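Local coordinates for protein alginate lyase (Chitinophaga sp. MD30, PDB 6KCW) that cleaves alginate as a polysaccharide lyase of family 36, by a mechanism in which a lysine serves as both catalytic base and catalytic acid, at residues 8-12 with 40-45. Sequence-based numbering, arbitrary orientation.
Sequences INWNN and ISDGTL. With CA (calcium ion), chain C.
A calcium ion and a sandwiched indole join Asn-9, Trp-10 and Asn-11, in the loop after strand 5-8, to Gly-43 and Leu-45 of the hairpin formed by strands 38-41 and 44-49. No hydrogen bond crosses between the segments; the metal does the polar work. The loop gives it two ligands, the backbone O of Asn-9 and the side-chain OD1 of Asn-11, the latter 2.2 Å from the calcium. From the hairpin comes the carbonyl O of Gly-43, 2.3 Å from the ion. Asn-9 O and Gly-43 O lie just 2.9 Å apart, two acceptors brought together by the cation between them. Two waters and the carboxylate of Asp-233, on strand 228-241, complete the site. Gly-43 sits in a type I' turn from Ser-41 to Thr-44.

Beside the metal, the Trp-10 indole lies between Leu-45 and Ile-8. Leu-45 CB sits over the six-membered ring, 4.1 Å from its centroid and 14° off the normal, while Ile-8 CG2 covers the opposite face nearer the rim. The Leu-45 chain, swung away from its own amide (chi1 172°), passes slantwise across the indole and brings CD2 to 3.6 Å from Trp-10 CZ2. Ile-40 CD1 approaches obliquely, 3.5 Å from Trp-10 CD1. Carbonyl, asparagine and aspartate oxygens gathered from separate parts of the chain are consistent with a structural calcium site, here tying the N-terminal loop to the 38-41/44-49 hairpin and to strand 228-241 of a concanavalin-like β-sandwich.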
ATOM      1  N   ILE A   8      -5.684   7.638 -12.772  1.00 40.77           N
ATOM      2  CA  ILE A   8      -4.594   8.597 -12.776  1.00 40.60           C
ATOM      3  C   ILE A   8      -3.398   7.887 -13.390  1.00 41.10           C
ATOM      4  O   ILE A   8      -2.876   6.932 -12.807  1.00 42.97           O
ATOM      5  CB  ILE A   8      -4.259   9.111 -11.361  1.00 39.87           C
ATOM      6  CG1 ILE A   8      -5.538   9.476 -10.591  1.00 40.13           C
ATOM      7  CG2 ILE A   8      -3.349  10.331 -11.439  1.00 41.62           C
ATOM      8  CD1 ILE A   8      -5.348   9.735  -9.096  1.00 35.86           C
ATOM      9  N   ASN A   9      -2.972   8.331 -14.567  1.00 44.50           N
ATOM     10  CA  ASN A   9      -1.771   7.795 -15.189  1.00 42.44           C
ATOM     11  C   ASN A   9      -0.696   8.848 -15.356  1.00 41.57           C
ATOM     12  O   ASN A   9       0.355   8.553 -15.938  1.00 40.60           O
ATOM     13  CB  ASN A   9      -2.088   7.169 -16.552  1.00 39.59           C
ATOM     14  CG  ASN A   9      -2.812   8.126 -17.478  1.00 41.78           C
ATOM     15  OD1 ASN A   9      -2.855   9.337 -17.237  1.00 43.49           O
ATOM     16  ND2 ASN A   9      -3.400   7.585 -18.538  1.00 37.90           N
ATOM     17  N   TRP A  10      -0.943  10.071 -14.900  1.00 44.80           N
ATOM     18  CA  TRP A  10       0.079  11.111 -14.838  1.00 45.36           C
ATOM     19  C   TRP A  10       0.668  11.423 -16.210  1.00 44.06           C
ATOM     20  O   TRP A  10       1.783  11.944 -16.309  1.00 45.23           O
ATOM     21  CB  TRP A  10       1.183  10.717 -13.847  1.00 40.18           C
ATOM     22  CG  TRP A  10       0.661  10.580 -12.443  1.00 43.77           C
ATOM     23  CD1 TRP A  10       0.394  11.595 -11.570  1.00 41.73           C
ATOM     24  CD2 TRP A  10       0.332   9.364 -11.755  1.00 42.95           C
ATOM     25  NE1 TRP A  10      -0.074  11.092 -10.386  1.00 46.48           N
ATOM     26  CE2 TRP A  10      -0.120   9.725 -10.468  1.00 45.76           C
ATOM     27  CE3 TRP A  10       0.376   8.007 -12.100  1.00 43.07           C
ATOM     28  CZ2 TRP A  10      -0.535   8.783  -9.527  1.00 41.44           C
ATOM     29  CZ3 TRP A  10      -0.032   7.070 -11.159  1.00 41.55           C
ATOM     30  CH2 TRP A  10      -0.482   7.465  -9.890  1.00 41.07           C
ATOM     31  N   ASN A  11      -0.068  11.111 -17.279  1.00 44.78           N
ATOM     32  CA  ASN A  11       0.439  11.335 -18.628  1.00 44.82           C
ATOM     33  C   ASN A  11       0.228  12.762 -19.113  1.00 43.83           C
ATOM     34  O   ASN A  11       0.909  13.196 -20.048  1.00 41.36           O
ATOM     35  CB  ASN A  11      -0.215  10.351 -19.584  1.00 42.66           C
ATOM     36  CG  ASN A  11       0.336   8.973 -19.423  1.00 46.26           C
ATOM     37  OD1 ASN A  11       1.256   8.768 -18.635  1.00 42.30           O
ATOM     38  ND2 ASN A  11      -0.218   8.009 -20.155  1.00 45.00           N
ATOM     39  N   ASN A  12      -0.705  13.484 -18.508  1.00 44.13           N
ATOM     40  CA  ASN A  12      -0.898  14.904 -18.745  1.00 45.85           C
ATOM     41  C   ASN A  12       0.080  15.768 -17.960  1.00 46.58           C
ATOM     42  O   ASN A  12      -0.017  16.996 -18.032  1.00 46.56           O
ATOM     43  CB  ASN A  12      -2.328  15.294 -18.372  1.00 44.61           C
ATOM     44  CG  ASN A  12      -2.659  14.977 -16.912  1.00 48.16           C
ATOM     45  OD1 ASN A  12      -2.315  13.905 -16.387  1.00 44.83           O
ATOM     46  ND2 ASN A  12      -3.327  15.913 -16.252  1.00 49.08           N
ATOM     47  N   ILE A  40       7.032  13.907 -11.025  1.00 41.25           N
ATOM     48  CA  ILE A  40       6.660  13.219 -12.255  1.00 40.31           C
ATOM     49  C   ILE A  40       7.924  13.004 -13.071  1.00 41.81           C
ATOM     50  O   ILE A  40       8.573  13.962 -13.501  1.00 40.36           O
ATOM     51  CB  ILE A  40       5.610  14.000 -13.058  1.00 42.42           C
ATOM     52  CG1 ILE A  40       4.353  14.234 -12.237  1.00 40.81           C
ATOM     53  CG2 ILE A  40       5.191  13.195 -14.300  1.00 42.12           C
ATOM     54  CD1 ILE A  40       3.557  12.939 -11.984  1.00 46.88           C
ATOM     55  N   SER A  41       8.274  11.747 -13.282  1.00 41.25           N
ATOM     56  CA  SER A  41       9.432  11.363 -14.079  1.00 42.78           C
ATOM     57  C   SER A  41       8.916  10.591 -15.295  1.00 47.96           C
ATOM     58  O   SER A  41       8.560   9.411 -15.187  1.00 50.08           O
ATOM     59  CB  SER A  41      10.407  10.540 -13.237  1.00 40.66           C
ATOM     60  OG  SER A  41      11.460  10.016 -14.028  1.00 46.71           O
ATOM     61  N   ASP A  42       8.848  11.266 -16.446  1.00 51.69           N
ATOM     62  CA  ASP A  42       8.476  10.636 -17.720  1.00 49.73           C
ATOM     63  C   ASP A  42       7.091   9.992 -17.652  1.00 49.52           C
ATOM     64  O   ASP A  42       6.904   8.824 -18.005  1.00 53.69           O
ATOM     65  CB  ASP A  42       9.524   9.608 -18.154  1.00 50.51           C
ATOM     66  CG  ASP A  42      10.316  10.055 -19.369  1.00 62.00           C
ATOM     67  OD1 ASP A  42      10.305  11.267 -19.686  1.00 64.31           O
ATOM     68  OD2 ASP A  42      10.949   9.187 -20.013  1.00 64.09           O
ATOM     69  N   GLY A  43       6.107  10.767 -17.207  1.00 45.85           N
ATOM     70  CA  GLY A  43       4.745  10.275 -17.192  1.00 47.71           C
ATOM     71  C   GLY A  43       4.398   9.322 -16.068  1.00 46.96           C
ATOM     72  O   GLY A  43       3.270   8.818 -16.045  1.00 44.69           O
ATOM     73  N   THR A  44       5.313   9.059 -15.135  1.00 48.90           N
ATOM     74  CA  THR A  44       5.024   8.263 -13.947  1.00 43.29           C
ATOM     75  C   THR A  44       5.277   9.096 -12.702  1.00 43.79           C
ATOM     76  O   THR A  44       5.903  10.157 -12.751  1.00 46.24           O
ATOM     77  CB  THR A  44       5.874   6.985 -13.880  1.00 44.20           C
ATOM     78  OG1 THR A  44       7.180   7.300 -13.381  1.00 38.79           O
ATOM     79  CG2 THR A  44       5.999   6.352 -15.257  1.00 48.02           C
ATOM     80  N   LEU A  45       4.794   8.595 -11.573  1.00 43.48           N
ATOM     81  CA  LEU A  45       4.985   9.252 -10.286  1.00 41.00           C
ATOM     82  C   LEU A  45       6.170   8.617  -9.568  1.00 40.41           C
ATOM     83  O   LEU A  45       6.123   7.440  -9.191  1.00 40.75           O
ATOM     84  CB  LEU A  45       3.718   9.157  -9.440  1.00 40.69           C
ATOM     85  CG  LEU A  45       3.756   9.606  -7.981  1.00 45.48           C
ATOM     86  CD1 LEU A  45       4.426  10.974  -7.800  1.00 42.33           C
ATOM     87  CD2 LEU A  45       2.336   9.625  -7.443  1.00 43.76           C
TER
HETATM   88 CA    CA C 302       1.815   7.333 -17.059  1.00 45.25          CA
HETATM   89  O   HOH W   1       2.944   7.246 -18.863  1.00 30.00           O
HETATM   90  O   HOH W   2       0.128   5.681 -18.307  1.00 35.68           O